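Local coordinates for protein transcriptional regulator of the TetR/AcrR family (Thermobifida fusca YX, PDB 3DCF) that probably binds regulatory DNA and controls transcription, most likely as a repressor, working as a two-subunit member of the TetR/AcrR family, at residues Leu111-Thr116 and Glu201-Ile206; Thr118-Leu123 and Leu197-Val202; Ala178-Ala183 and Arg208-Gly213; Arg157-Gly162 and Thr174-Thr179; Glu89-Phe94 and Arg145-Glu150. All blocks are in the same frame, centred on the assembly; numbering follows the deposited sequence.

In the fold
Followed from the N terminus, the chain passes through the predicted helix-turn-helix and then helix 75-98, where contact 5 opens; it closes on helix 138-164. Contacts 1 and 2 open within that loop, on helix 104-121, and close on overlapping parts of helix 199-212, so both cross contact 5. Contact 4 closes a short loop between helices 138-164 and 173-185 and is nested inside the loops of contacts 1 and 2. Contact 3 begins where contact 4 ends and reaches the C-terminal end of helix 199-212, crossing contacts 1 and 2. Contact 5 joins the helix arriving from the DNA-binding part to the C-terminal domain, while contacts 1 to 4 touch the second subunit, contact 2 through one residue.

Contact 1: residues Leu111-Thr116 and Glu201-Ile206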
# COMPACT_ATOMS: atom_id res chain seq x y z
N LEU A 111 16.94 -9.26 3.76
CA LEU A 111 15.87 -8.54 4.50
C LEU A 111 14.53 -8.51 3.74
O LEU A 111 13.48 -8.68 4.36
CB LEU A 111 16.30 -7.10 4.85
CG LEU A 111 17.40 -6.89 5.91
CD1 LEU A 111 17.90 -5.43 5.88
CD2 LEU A 111 16.91 -7.30 7.29
N LEU A 112 14.59 -8.30 2.42
CA LEU A 112 13.38 -8.27 1.56
C LEU A 112 12.67 -9.62 1.44
O LEU A 112 11.43 -9.68 1.43
CB LEU A 112 13.71 -7.70 0.17
CG LEU A 112 14.06 -6.21 0.14
CD1 LEU A 112 14.62 -5.79 -1.25
CD2 LEU A 112 12.85 -5.33 0.52
N VAL A 113 13.45 -10.70 1.30
CA VAL A 113 12.91 -12.09 1.24
C VAL A 113 12.22 -12.43 2.56
O VAL A 113 11.14 -13.02 2.57
CB VAL A 113 14.03 -13.15 0.99
CG1 VAL A 113 13.46 -14.58 1.07
CG2 VAL A 113 14.75 -12.91 -0.35
N GLU A 114 12.88 -12.07 3.67
CA GLU A 114 12.35 -12.26 5.03
C GLU A 114 11.08 -11.44 5.27
O GLU A 114 10.11 -11.97 5.79
CB GLU A 114 13.43 -11.89 6.07
CG GLU A 114 13.00 -11.91 7.54
CD GLU A 114 12.29 -13.20 7.94
OE1 GLU A 114 12.82 -14.29 7.67
OE2 GLU A 114 11.20 -13.11 8.51
N HIS A 115 11.11 -10.16 4.88
CA HIS A 115 9.99 -9.23 5.07
C HIS A 115 8.73 -9.67 4.30
O HIS A 115 7.64 -9.71 4.88
CB HIS A 115 10.39 -7.79 4.70
CG HIS A 115 9.34 -6.77 5.00
ND1 HIS A 115 8.99 -6.41 6.28
CD2 HIS A 115 8.58 -6.01 4.17
CE1 HIS A 115 8.04 -5.49 6.24
NE2 HIS A 115 7.77 -5.23 4.97
N THR A 116 8.91 -10.04 3.04
CA THR A 116 7.82 -10.52 2.17
C THR A 116 7.24 -11.85 2.67
O THR A 116 6.02 -12.02 2.67
CB THR A 116 8.27 -10.66 0.71
OG1 THR A 116 9.04 -9.51 0.34
CG2 THR A 116 7.06 -10.80 -0.22
N GLU A 201 6.91 -18.84 -4.63
CA GLU A 201 7.07 -18.31 -6.00
C GLU A 201 6.91 -16.79 -6.05
O GLU A 201 7.66 -16.10 -6.76
CB GLU A 201 6.04 -18.94 -6.96
CG GLU A 201 6.13 -20.45 -7.12
CD GLU A 201 4.92 -21.02 -7.84
OE1 GLU A 201 4.84 -20.88 -9.08
OE2 GLU A 201 4.05 -21.60 -7.15
N VAL A 202 5.93 -16.27 -5.29
CA VAL A 202 5.67 -14.83 -5.22
C VAL A 202 6.83 -14.08 -4.53
O VAL A 202 7.21 -13.00 -4.98
CB VAL A 202 4.31 -14.51 -4.51
CG1 VAL A 202 4.09 -13.00 -4.38
CG2 VAL A 202 3.15 -15.16 -5.28
N VAL A 203 7.40 -14.65 -3.46
CA VAL A 203 8.56 -14.06 -2.76
C VAL A 203 9.80 -14.02 -3.67
O VAL A 203 10.48 -12.98 -3.75
CB VAL A 203 8.89 -14.81 -1.44
CG1 VAL A 203 10.21 -14.29 -0.81
CG2 VAL A 203 7.71 -14.70 -0.44
N GLU A 204 10.07 -15.13 -4.35
CA GLU A 204 11.22 -15.26 -5.26
C GLU A 204 11.16 -14.27 -6.42
O GLU A 204 12.15 -13.60 -6.71
CB GLU A 204 11.31 -16.70 -5.80
CG GLU A 204 12.63 -17.10 -6.47
CD GLU A 204 12.85 -16.54 -7.86
OE1 GLU A 204 11.89 -16.56 -8.68
OE2 GLU A 204 13.99 -16.09 -8.14
N GLN A 205 9.99 -14.19 -7.08
CA GLN A 205 9.79 -13.30 -8.24
C GLN A 205 9.82 -11.79 -7.88
O GLN A 205 10.46 -11.01 -8.60
CB GLN A 205 8.51 -13.66 -9.00
CG GLN A 205 8.61 -14.99 -9.73
CD GLN A 205 7.35 -15.37 -10.52
OE1 GLN A 205 6.51 -14.53 -10.86
NE2 GLN A 205 7.25 -16.65 -10.84
N ILE A 206 9.16 -11.42 -6.78
CA ILE A 206 9.17 -10.04 -6.26
C ILE A 206 10.61 -9.60 -5.94
O ILE A 206 11.03 -8.55 -6.40
CB ILE A 206 8.26 -9.86 -5.00
CG1 ILE A 206 6.79 -9.88 -5.40
CG2 ILE A 206 8.55 -8.52 -4.28
CD1 ILE A 206 5.82 -9.91 -4.22
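Thr-116 and Val-203 bring the two backbones nearest, with 6.1 Å from CA to CA, where segments 111-116 and 201-206 run roughly antiparallel, at 147°, with a closest axis approach of 9.6 Å. The interface joins helices 104-121 and 199-212 within the TetR-type C-terminal domain through short branched side chains. Val-203 divides its two methyls between two partners: CG1 meets Val-113 CG1 at 3.8 Å, the two valines set roughly perpendicular, while CG2 meets Thr-116 CG2 at 4.0 Å as the side chains run alongside each other, pointed opposite ways. Ile-206 adds its far end, with CD1 at 4.3 Å from Thr-116 CG2. The first torsion of Thr-116 (chi1 -44°) turns its hydroxyl back to its own helix, where OG1 donates to Leu-112 O at 2.6 Å, which satisfies the buried hydroxyl, and presents only the methyl to the neighbour. That carbonyl oxygen is gripped twice, by Thr-116 OG1 and Thr-116 N from opposite faces of its plane. With an alanine here, Val-203 CG2 and Ile-206 CD1 would probably face a small gap, and Leu-112 O would lose its hydroxyl donor. Around the pair, helix 173-185 touches Thr-116 through Ala-184, helix 187-190 meets Ile-206 through Thr-187, and Ile-206 also packs on Thr-179 of the second subunit.

Contact 2: residues Thr118-Leu123 and Leu197-Val202; sequences TILRNL and LSADEV
Leu-120 carries the apolar part of this contact, which reaches the first turn of helix 199-212. Its CG lies beside the backbone N (chi1 -60°) and CD1 continues outward from there, so a single methyl does the touching. CD1 sits 4.0 Å from Ala-199 CB, while the CB of Val-202 approaches the same CD1 at 4.3 Å. Tyr-191 touches Leu-120, Ala-199 and Val-202 alike and completes this apolar cluster, and Thr-187 of helix 187-190 packs on Leu-120. A methyl-to-backbone contact is closer still, with Leu-120 CD1 3.4 Å from Ala-199 O.

The hydrogen bonds stay within each segment and belong to two helix ends, one finishing and one starting: the last turn of helix 104-121 lies against the first turn of helix 199-212 in the C-terminal domain of the TetR family. Ser-198 holds the N-cap position of the latter, and Glu-201 reaches back to it as in the glutamate half of a capping box. Ser-198 N donates to Glu-201 OE2 at 2.9 Å from above the carboxylate plane, and Ser-198 OG donates to the anti lone pair of the same oxygen at 2.7 Å, so two donors fix the turn of the carboxylate. At the C-terminal end of helix 104-121, Asn-122 is the first residue to leave helical geometry. Its ND2 donates to Thr-118 O at 2.7 Å in a nearly straight bond (169°), within the carbonyl plane and on a lone pair.

Among charged groups, Arg-121 NH2 and Asp-200 OD1 carry opposite charges but remain 5.3 Å apart, an attraction probably felt only at long range.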
# COMPACT_ATOMS: atom_id res chain seq x y z
N THR A 118 7.24 -12.88 5.76
CA THR A 118 6.49 -12.51 6.96
C THR A 118 5.13 -11.90 6.61
O THR A 118 4.16 -12.16 7.33
CB THR A 118 7.28 -11.54 7.87
OG1 THR A 118 8.58 -12.08 8.10
CG2 THR A 118 6.57 -11.31 9.22
N ILE A 119 5.06 -11.10 5.53
CA ILE A 119 3.79 -10.49 5.07
C ILE A 119 2.78 -11.58 4.64
O ILE A 119 1.65 -11.61 5.15
CB ILE A 119 3.96 -9.45 3.89
CG1 ILE A 119 4.83 -8.24 4.26
CG2 ILE A 119 2.60 -8.92 3.43
CD1 ILE A 119 4.38 -7.44 5.45
N LEU A 120 3.22 -12.46 3.73
CA LEU A 120 2.38 -13.55 3.18
C LEU A 120 1.88 -14.56 4.24
O LEU A 120 0.81 -15.18 4.05
CB LEU A 120 3.09 -14.29 2.03
CG LEU A 120 3.49 -13.45 0.81
CD1 LEU A 120 4.21 -14.33 -0.19
CD2 LEU A 120 2.29 -12.75 0.14
N ARG A 121 2.64 -14.72 5.32
CA ARG A 121 2.28 -15.57 6.47
C ARG A 121 1.35 -14.87 7.49
O ARG A 121 0.62 -15.55 8.22
CB ARG A 121 3.54 -16.05 7.21
CG ARG A 121 4.33 -17.10 6.49
CD ARG A 121 5.61 -17.42 7.22
NE ARG A 121 6.23 -18.64 6.70
CZ ARG A 121 6.90 -18.76 5.55
NH1 ARG A 121 7.07 -17.72 4.72
NH2 ARG A 121 7.41 -19.94 5.20
N ASN A 122 1.39 -13.54 7.56
CA ASN A 122 0.57 -12.77 8.51
C ASN A 122 -0.27 -11.75 7.76
O ASN A 122 -0.22 -10.55 8.07
CB ASN A 122 1.46 -12.09 9.57
CG ASN A 122 2.38 -13.08 10.30
OD1 ASN A 122 2.09 -13.50 11.42
ND2 ASN A 122 3.49 -13.45 9.65
N LEU A 123 -1.05 -12.24 6.79
CA LEU A 123 -1.88 -11.37 5.93
C LEU A 123 -2.95 -10.56 6.70
O LEU A 123 -3.06 -9.35 6.47
CB LEU A 123 -2.49 -12.16 4.75
CG LEU A 123 -1.51 -12.61 3.65
CD1 LEU A 123 -2.10 -13.75 2.79
CD2 LEU A 123 -1.08 -11.43 2.77
N LEU A 197 -0.26 -19.41 -8.06
CA LEU A 197 1.12 -19.25 -7.53
C LEU A 197 1.16 -19.40 -6.00
O LEU A 197 0.29 -18.90 -5.29
CB LEU A 197 1.73 -17.89 -7.94
CG LEU A 197 1.97 -17.59 -9.43
CD1 LEU A 197 2.51 -16.19 -9.59
CD2 LEU A 197 2.91 -18.60 -10.08
N SER A 198 2.18 -20.10 -5.50
CA SER A 198 2.38 -20.30 -4.06
C SER A 198 3.11 -19.08 -3.43
O SER A 198 3.54 -18.16 -4.14
CB SER A 198 3.18 -21.59 -3.81
OG SER A 198 4.46 -21.53 -4.44
N ALA A 199 3.21 -19.09 -2.10
CA ALA A 199 3.90 -18.03 -1.34
C ALA A 199 5.40 -17.94 -1.69
O ALA A 199 5.93 -16.84 -1.76
CB ALA A 199 3.70 -18.24 0.17
N ASP A 200 6.04 -19.10 -1.91
CA ASP A 200 7.47 -19.19 -2.28
C ASP A 200 7.79 -18.61 -3.66
O ASP A 200 8.84 -17.98 -3.83
CB ASP A 200 7.97 -20.65 -2.23
CG ASP A 200 8.06 -21.20 -0.81
OD1 ASP A 200 8.68 -20.53 0.05
OD2 ASP A 200 7.56 -22.32 -0.57
N GLU A 201 6.91 -18.84 -4.63
CA GLU A 201 7.07 -18.31 -6.00
C GLU A 201 6.91 -16.79 -6.05
O GLU A 201 7.66 -16.10 -6.76
CB GLU A 201 6.04 -18.94 -6.96
CG GLU A 201 6.13 -20.45 -7.12
CD GLU A 201 4.92 -21.02 -7.84
OE1 GLU A 201 4.84 -20.88 -9.08
OE2 GLU A 201 4.05 -21.60 -7.15
N VAL A 202 5.93 -16.27 -5.29
CA VAL A 202 5.67 -14.83 -5.22
C VAL A 202 6.83 -14.08 -4.53
O VAL A 202 7.21 -13.00 -4.98
CB VAL A 202 4.31 -14.51 -4.51
CG1 VAL A 202 4.09 -13.00 -4.38
CG2 VAL A 202 3.15 -15.16 -5.28

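Contact 3: residues Ala178-Ala183 and Arg208-Gly213; sequences ATLLGA and RLLLNG
Leu-210 faces Leu-180 and Ala-183 where helices 173-185 and 199-212 pack together; in TetR-family dimers the equivalent two helices of each subunit commonly form a four-helix bundle, and the contacts here with the second copy are consistent with that. The tight part lies around the Leu-210 side chain. Its CB meets Leu-180 CD2 at 4.0 Å, and the two leucines lie side by side with their ends reversed. The first torsion of Leu-210 (chi1 -59°) sets CG beside the backbone N, from where the isopropyl end reaches over to the opposite helix. There CD1 also comes to 3.9 Å from Leu-180 O, so the leucine rests on backbone as well as on side chains. All three residues are buried, and Leu-112 of helix 104-121 packs on Leu-180 as well.

The rest of the contact is looser: the segments barely meet and serve the second subunit instead. Partly exposed Arg-208 takes no part in this packing and forms a salt bridge with Glu-204 and a weak hydrogen bond to Asp-170 O of the second subunit. Leu-211, directed away, touches Arg-215 of that subunit, and Ala-178 packs on its Trp-190, so this pair of helices serves both the chain's own core and the dimer. At the closest point both methyls of Leu-210 straddle one small group: Ala-183 CB is 3.8 Å from CD2 and 4.1 Å from CD1.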
# COMPACT_ATOMS: atom_id res chain seq x y z
N ALA A 178 11.51 2.97 1.32
CA ALA A 178 10.02 3.02 1.29
C ALA A 178 9.42 2.35 0.05
O ALA A 178 8.34 1.75 0.13
CB ALA A 178 9.51 4.49 1.40
N THR A 179 10.13 2.46 -1.09
CA THR A 179 9.69 1.84 -2.35
C THR A 179 9.85 0.32 -2.34
O THR A 179 8.94 -0.40 -2.77
CB THR A 179 10.44 2.46 -3.57
OG1 THR A 179 10.16 3.87 -3.65
CG2 THR A 179 10.03 1.76 -4.89
N LEU A 180 11.00 -0.16 -1.86
CA LEU A 180 11.30 -1.61 -1.81
C LEU A 180 10.40 -2.31 -0.79
O LEU A 180 9.82 -3.36 -1.09
CB LEU A 180 12.78 -1.87 -1.50
CG LEU A 180 13.89 -1.42 -2.48
CD1 LEU A 180 15.29 -1.64 -1.80
CD2 LEU A 180 13.80 -2.11 -3.85
N LEU A 181 10.32 -1.74 0.42
CA LEU A 181 9.43 -2.26 1.48
C LEU A 181 7.97 -2.11 1.05
O LEU A 181 7.20 -3.04 1.23
CB LEU A 181 9.66 -1.55 2.83
CG LEU A 181 10.98 -1.79 3.57
CD1 LEU A 181 11.05 -0.90 4.80
CD2 LEU A 181 11.18 -3.28 3.97
N GLY A 182 7.62 -0.96 0.46
CA GLY A 182 6.28 -0.70 -0.08
C GLY A 182 5.82 -1.75 -1.10
O GLY A 182 4.66 -2.18 -1.06
N ALA A 183 6.74 -2.14 -1.99
CA ALA A 183 6.48 -3.19 -3.01
C ALA A 183 6.20 -4.55 -2.35
O ALA A 183 5.34 -5.30 -2.82
CB ALA A 183 7.66 -3.31 -4.00
N ARG A 208 13.41 -10.96 -7.04
CA ARG A 208 14.18 -10.98 -8.30
C ARG A 208 13.85 -9.75 -9.17
O ARG A 208 14.74 -9.23 -9.86
CB ARG A 208 13.94 -12.28 -9.08
CG ARG A 208 14.82 -12.46 -10.34
CD ARG A 208 15.01 -13.96 -10.69
NE ARG A 208 13.75 -14.66 -10.93
CZ ARG A 208 13.09 -14.74 -12.10
NH1 ARG A 208 13.53 -14.13 -13.21
NH2 ARG A 208 11.93 -15.42 -12.14
N LEU A 209 12.60 -9.29 -9.14
CA LEU A 209 12.16 -8.10 -9.88
C LEU A 209 12.83 -6.84 -9.33
O LEU A 209 13.44 -6.09 -10.09
CB LEU A 209 10.64 -7.96 -9.84
CG LEU A 209 9.98 -6.86 -10.67
CD1 LEU A 209 10.23 -7.06 -12.17
CD2 LEU A 209 8.51 -6.85 -10.40
N LEU A 210 12.76 -6.64 -8.01
CA LEU A 210 13.35 -5.46 -7.34
C LEU A 210 14.89 -5.36 -7.45
O LEU A 210 15.43 -4.27 -7.57
CB LEU A 210 12.92 -5.40 -5.86
CG LEU A 210 11.40 -5.32 -5.57
CD1 LEU A 210 11.08 -5.52 -4.06
CD2 LEU A 210 10.77 -4.04 -6.11
N LEU A 211 15.56 -6.52 -7.43
CA LEU A 211 17.05 -6.64 -7.51
C LEU A 211 17.65 -6.28 -8.87
O LEU A 211 18.60 -5.50 -8.94
CB LEU A 211 17.47 -8.08 -7.13
CG LEU A 211 18.93 -8.58 -7.25
CD1 LEU A 211 19.94 -7.67 -6.57
CD2 LEU A 211 19.01 -10.01 -6.68
N ASN A 212 17.10 -6.88 -9.93
CA ASN A 212 17.56 -6.71 -11.32
C ASN A 212 16.85 -5.63 -12.12
O ASN A 212 17.34 -5.23 -13.18
CB ASN A 212 17.33 -8.01 -12.11
CG ASN A 212 18.01 -9.20 -11.49
OD1 ASN A 212 17.36 -10.20 -11.16
ND2 ASN A 212 19.32 -9.11 -11.32
N GLY A 213 15.67 -5.22 -11.64
CA GLY A 213 14.79 -4.31 -12.38
C GLY A 213 13.98 -5.10 -13.41
O GLY A 213 14.21 -6.31 -13.59

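Contact 4: residues Arg157-Gly162 and Thr174-Thr179; sequences RLYAEG and TVATAT
Tyr-159 lays one face of its ring on the methyl of Ala-176, whose CB sits over the ring centre, 3.6 Å from the centroid and only 14° off the ring normal. This is a CH-pi contact in nearly its plainest form. The methyl is displaced slightly toward the phenol end, so that CZ, at 3.5 Å, is the atom nearest to Ala-176 CB and CG is further off at 4.1 Å. Leu-168 and Val-171 of the loop that follows helix 138-164, and Leu-209 of the second subunit, also pack on the tyrosine.

With CG anti to the backbone N (chi1 -164°), Tyr-159 projects out from helix 138-164 across the start of helix 173-185, the next helix in the chain. The phenol end thereby reaches the connecting loop, where OH is hydrogen-bonded to Leu-169 O. Thr-177 stands at the side of the contact, its OG1 4.4 Å from Tyr-159 CB; that hydroxyl is occupied by Pro-173 O.

The contact thus joins two successive helices of the C-terminal domain through one aromatic residue with a divided chemistry. Its pi face accepts a methyl that can approach over the centre, whereas its buried hydroxyl needs an acceptor and finds one in the loop backbone, which probably fixes the ring's position.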
# COMPACT_ATOMS: atom_id res chain seq x y z
N ARG A 157 20.17 3.09 6.70
CA ARG A 157 21.63 3.09 6.95
C ARG A 157 22.36 2.08 6.05
O ARG A 157 23.42 2.39 5.50
CB ARG A 157 21.94 2.79 8.43
CG ARG A 157 21.45 3.86 9.40
CD ARG A 157 21.94 3.60 10.84
NE ARG A 157 21.39 2.38 11.44
CZ ARG A 157 20.25 2.27 12.14
NH1 ARG A 157 19.45 3.33 12.38
NH2 ARG A 157 19.89 1.08 12.62
N LEU A 158 21.73 0.92 5.88
CA LEU A 158 22.27 -0.19 5.07
C LEU A 158 22.28 0.15 3.56
O LEU A 158 23.19 -0.29 2.84
CB LEU A 158 21.47 -1.48 5.37
CG LEU A 158 22.18 -2.82 5.44
CD1 LEU A 158 23.21 -2.77 6.56
CD2 LEU A 158 21.16 -3.94 5.70
N TYR A 159 21.29 0.91 3.07
CA TYR A 159 21.24 1.34 1.66
C TYR A 159 22.32 2.41 1.37
O TYR A 159 22.90 2.41 0.27
CB TYR A 159 19.83 1.80 1.23
CG TYR A 159 19.66 1.87 -0.28
CD1 TYR A 159 20.03 3.01 -1.01
CD2 TYR A 159 19.14 0.78 -0.99
CE1 TYR A 159 19.90 3.07 -2.41
CE2 TYR A 159 19.00 0.83 -2.40
CZ TYR A 159 19.38 1.98 -3.10
OH TYR A 159 19.25 2.05 -4.48
N ALA A 160 22.57 3.31 2.33
CA ALA A 160 23.63 4.34 2.24
C ALA A 160 25.05 3.77 2.14
O ALA A 160 25.87 4.30 1.39
CB ALA A 160 23.55 5.30 3.42
N GLU A 161 25.33 2.71 2.92
CA GLU A 161 26.63 2.01 2.89
C GLU A 161 26.90 1.34 1.53
O GLU A 161 28.00 1.46 0.99
CB GLU A 161 26.72 0.95 3.98
CG GLU A 161 26.73 1.43 5.41
CD GLU A 161 26.62 0.26 6.39
OE1 GLU A 161 27.25 -0.79 6.15
OE2 GLU A 161 25.88 0.39 7.40
N GLY A 162 25.90 0.62 1.02
CA GLY A 162 25.95 -0.05 -0.29
C GLY A 162 26.08 0.89 -1.50
O GLY A 162 26.67 0.51 -2.52
N THR A 174 16.08 6.98 1.68
CA THR A 174 14.69 7.03 2.15
C THR A 174 13.70 6.61 1.06
O THR A 174 12.77 5.87 1.35
CB THR A 174 14.29 8.43 2.70
OG1 THR A 174 15.33 8.91 3.56
CG2 THR A 174 12.97 8.36 3.47
N VAL A 175 13.93 7.06 -0.17
CA VAL A 175 13.06 6.72 -1.33
C VAL A 175 13.18 5.24 -1.72
O VAL A 175 12.16 4.60 -2.01
CB VAL A 175 13.37 7.59 -2.59
CG1 VAL A 175 12.51 7.14 -3.81
CG2 VAL A 175 13.16 9.06 -2.27
N ALA A 176 14.41 4.71 -1.74
CA ALA A 176 14.65 3.30 -2.05
C ALA A 176 13.98 2.41 -1.01
O ALA A 176 13.20 1.55 -1.38
CB ALA A 176 16.15 2.98 -2.15
N THR A 177 14.26 2.68 0.26
CA THR A 177 13.73 1.91 1.41
C THR A 177 12.19 1.83 1.46
O THR A 177 11.64 0.73 1.60
CB THR A 177 14.32 2.46 2.75
OG1 THR A 177 15.74 2.45 2.67
CG2 THR A 177 13.85 1.66 3.99
N ALA A 178 11.51 2.97 1.32
CA ALA A 178 10.02 3.02 1.29
C ALA A 178 9.42 2.35 0.05
O ALA A 178 8.34 1.75 0.13
CB ALA A 178 9.51 4.49 1.40
N THR A 179 10.13 2.46 -1.09
CA THR A 179 9.69 1.84 -2.35
C THR A 179 9.85 0.32 -2.34
O THR A 179 8.94 -0.40 -2.77
CB THR A 179 10.44 2.46 -3.57
OG1 THR A 179 10.16 3.87 -3.65
CG2 THR A 179 10.03 1.76 -4.89

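Contact 5: residues Glu89-Phe94 and Arg145-Glu150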
# COMPACT_ATOMS: atom_id res chain seq x y z
N GLU A 89 8.70 -10.25 17.31
CA GLU A 89 9.53 -11.35 16.75
C GLU A 89 10.06 -11.08 15.34
O GLU A 89 11.21 -11.43 15.05
CB GLU A 89 8.79 -12.70 16.72
CG GLU A 89 8.72 -13.46 18.05
CD GLU A 89 8.47 -14.97 17.85
OE1 GLU A 89 7.80 -15.34 16.86
OE2 GLU A 89 8.96 -15.78 18.68
N ALA A 90 9.20 -10.53 14.48
CA ALA A 90 9.57 -10.14 13.09
C ALA A 90 10.72 -9.13 13.07
O ALA A 90 11.64 -9.25 12.26
CB ALA A 90 8.35 -9.58 12.34
N LEU A 91 10.66 -8.17 13.98
CA LEU A 91 11.70 -7.15 14.12
C LEU A 91 13.03 -7.72 14.64
O LEU A 91 14.09 -7.23 14.24
CB LEU A 91 11.15 -5.98 14.95
CG LEU A 91 11.97 -4.71 15.16
CD1 LEU A 91 11.07 -3.47 15.24
CD2 LEU A 91 12.89 -4.87 16.40
N GLU A 92 12.98 -8.76 15.50
CA GLU A 92 14.21 -9.46 15.98
C GLU A 92 14.90 -10.23 14.84
O GLU A 92 16.12 -10.25 14.76
CB GLU A 92 13.94 -10.43 17.14
CG GLU A 92 13.70 -9.75 18.50
CD GLU A 92 13.55 -10.75 19.66
OE1 GLU A 92 14.05 -11.90 19.58
OE2 GLU A 92 12.94 -10.36 20.69
N ARG A 93 14.10 -10.89 14.00
CA ARG A 93 14.61 -11.57 12.80
C ARG A 93 15.17 -10.58 11.78
O ARG A 93 16.07 -10.92 11.02
CB ARG A 93 13.53 -12.43 12.14
CG ARG A 93 13.08 -13.58 13.03
CD ARG A 93 12.24 -14.60 12.29
NE ARG A 93 11.06 -14.02 11.64
CZ ARG A 93 9.88 -13.74 12.22
NH1 ARG A 93 9.66 -13.97 13.52
NH2 ARG A 93 8.91 -13.20 11.48
N PHE A 94 14.65 -9.34 11.79
CA PHE A 94 15.12 -8.26 10.91
C PHE A 94 16.51 -7.74 11.39
O PHE A 94 17.45 -7.64 10.57
CB PHE A 94 14.08 -7.12 10.88
CG PHE A 94 14.05 -6.36 9.59
CD1 PHE A 94 13.44 -6.92 8.46
CD2 PHE A 94 14.59 -5.07 9.50
CE1 PHE A 94 13.38 -6.22 7.25
CE2 PHE A 94 14.54 -4.35 8.27
CZ PHE A 94 13.92 -4.93 7.15
N ARG A 145 3.94 3.13 15.43
CA ARG A 145 4.77 4.09 14.66
C ARG A 145 6.26 3.93 14.97
O ARG A 145 7.08 3.99 14.05
CB ARG A 145 4.33 5.55 14.88
CG ARG A 145 2.87 5.91 14.46
CD ARG A 145 2.51 5.63 12.98
NE ARG A 145 2.37 4.20 12.68
CZ ARG A 145 1.27 3.44 12.86
NH1 ARG A 145 0.13 3.95 13.33
NH2 ARG A 145 1.32 2.14 12.55
N LYS A 146 6.60 3.69 16.24
CA LYS A 146 7.99 3.46 16.66
C LYS A 146 8.59 2.20 16.02
O LYS A 146 9.75 2.24 15.61
CB LYS A 146 8.09 3.40 18.19
CG LYS A 146 9.49 3.11 18.80
CD LYS A 146 9.55 3.41 20.32
CE LYS A 146 8.53 2.58 21.15
NZ LYS A 146 8.46 2.93 22.61
N ARG A 147 7.81 1.12 15.91
CA ARG A 147 8.31 -0.14 15.30
C ARG A 147 8.49 0.02 13.78
O ARG A 147 9.47 -0.49 13.25
CB ARG A 147 7.45 -1.38 15.62
CG ARG A 147 7.02 -1.59 17.09
CD ARG A 147 8.06 -1.19 18.18
NE ARG A 147 9.24 -2.04 18.17
CZ ARG A 147 9.34 -3.25 18.75
NH1 ARG A 147 8.31 -3.81 19.40
NH2 ARG A 147 10.49 -3.92 18.66
N GLU A 148 7.56 0.72 13.11
CA GLU A 148 7.71 1.06 11.67
C GLU A 148 9.01 1.85 11.43
O GLU A 148 9.72 1.57 10.46
CB GLU A 148 6.54 1.92 11.13
CG GLU A 148 5.20 1.23 10.84
CD GLU A 148 4.30 2.04 9.84
OE1 GLU A 148 4.77 2.43 8.75
OE2 GLU A 148 3.10 2.26 10.12
N ARG A 149 9.29 2.83 12.30
CA ARG A 149 10.52 3.64 12.23
C ARG A 149 11.81 2.82 12.33
O ARG A 149 12.76 3.13 11.61
CB ARG A 149 10.55 4.78 13.27
CG ARG A 149 9.73 6.01 12.88
CD ARG A 149 10.05 7.23 13.75
NE ARG A 149 9.56 7.08 15.12
CZ ARG A 149 8.31 7.32 15.54
NH1 ARG A 149 7.33 7.72 14.71
NH2 ARG A 149 8.01 7.14 16.83
N GLU A 150 11.84 1.82 13.22
CA GLU A 150 13.01 0.93 13.38
C GLU A 150 13.33 0.15 12.10
O GLU A 150 14.47 0.15 11.69
CB GLU A 150 12.85 -0.05 14.54
CG GLU A 150 12.93 0.61 15.91
CD GLU A 150 12.65 -0.35 17.06
OE1 GLU A 150 12.95 -1.57 16.93
OE2 GLU A 150 12.14 0.14 18.11
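Leu-91 extends across to Arg-147 and Glu-150 because its CG is anti to the backbone N (chi1 -175°), while Arg-147 folds back at its second and third torsions (chi2 -37°, chi3 -67°) to bring its guanidinium over to meet it. The contact joins helix 75-98, which follows the predicted helix-turn-helix, to helix 138-164 of the C-terminal, TetR-type domain. Both methyls of Leu-91 meet the same two polar groups, with each side chain lying crosswise to the leucine. CD2 lies 3.4 Å from Arg-147 NH2, approaching the guanidinium obliquely, and CD1 lies 3.2 Å from Glu-150 OE1. The two charged groups also meet each other: Glu-150 OE1 lies in plane at the guanidinium edge, and Arg-147 NE to Glu-150 OE2 is a long salt bridge of 3.6 Å. Arg-147 has a second, weak and long ion pair with Asp-88. Replacing Leu-91 by an alanine would probably open a gap between the helices and leave the guanidinium and carboxylate ends freer to turn. Deeper in, Phe-94 stands edge-to-face with Tyr-151. The aliphatic base of Glu-150 shares in the packing too, its CB 3.9 Å from Leu-91 CD1.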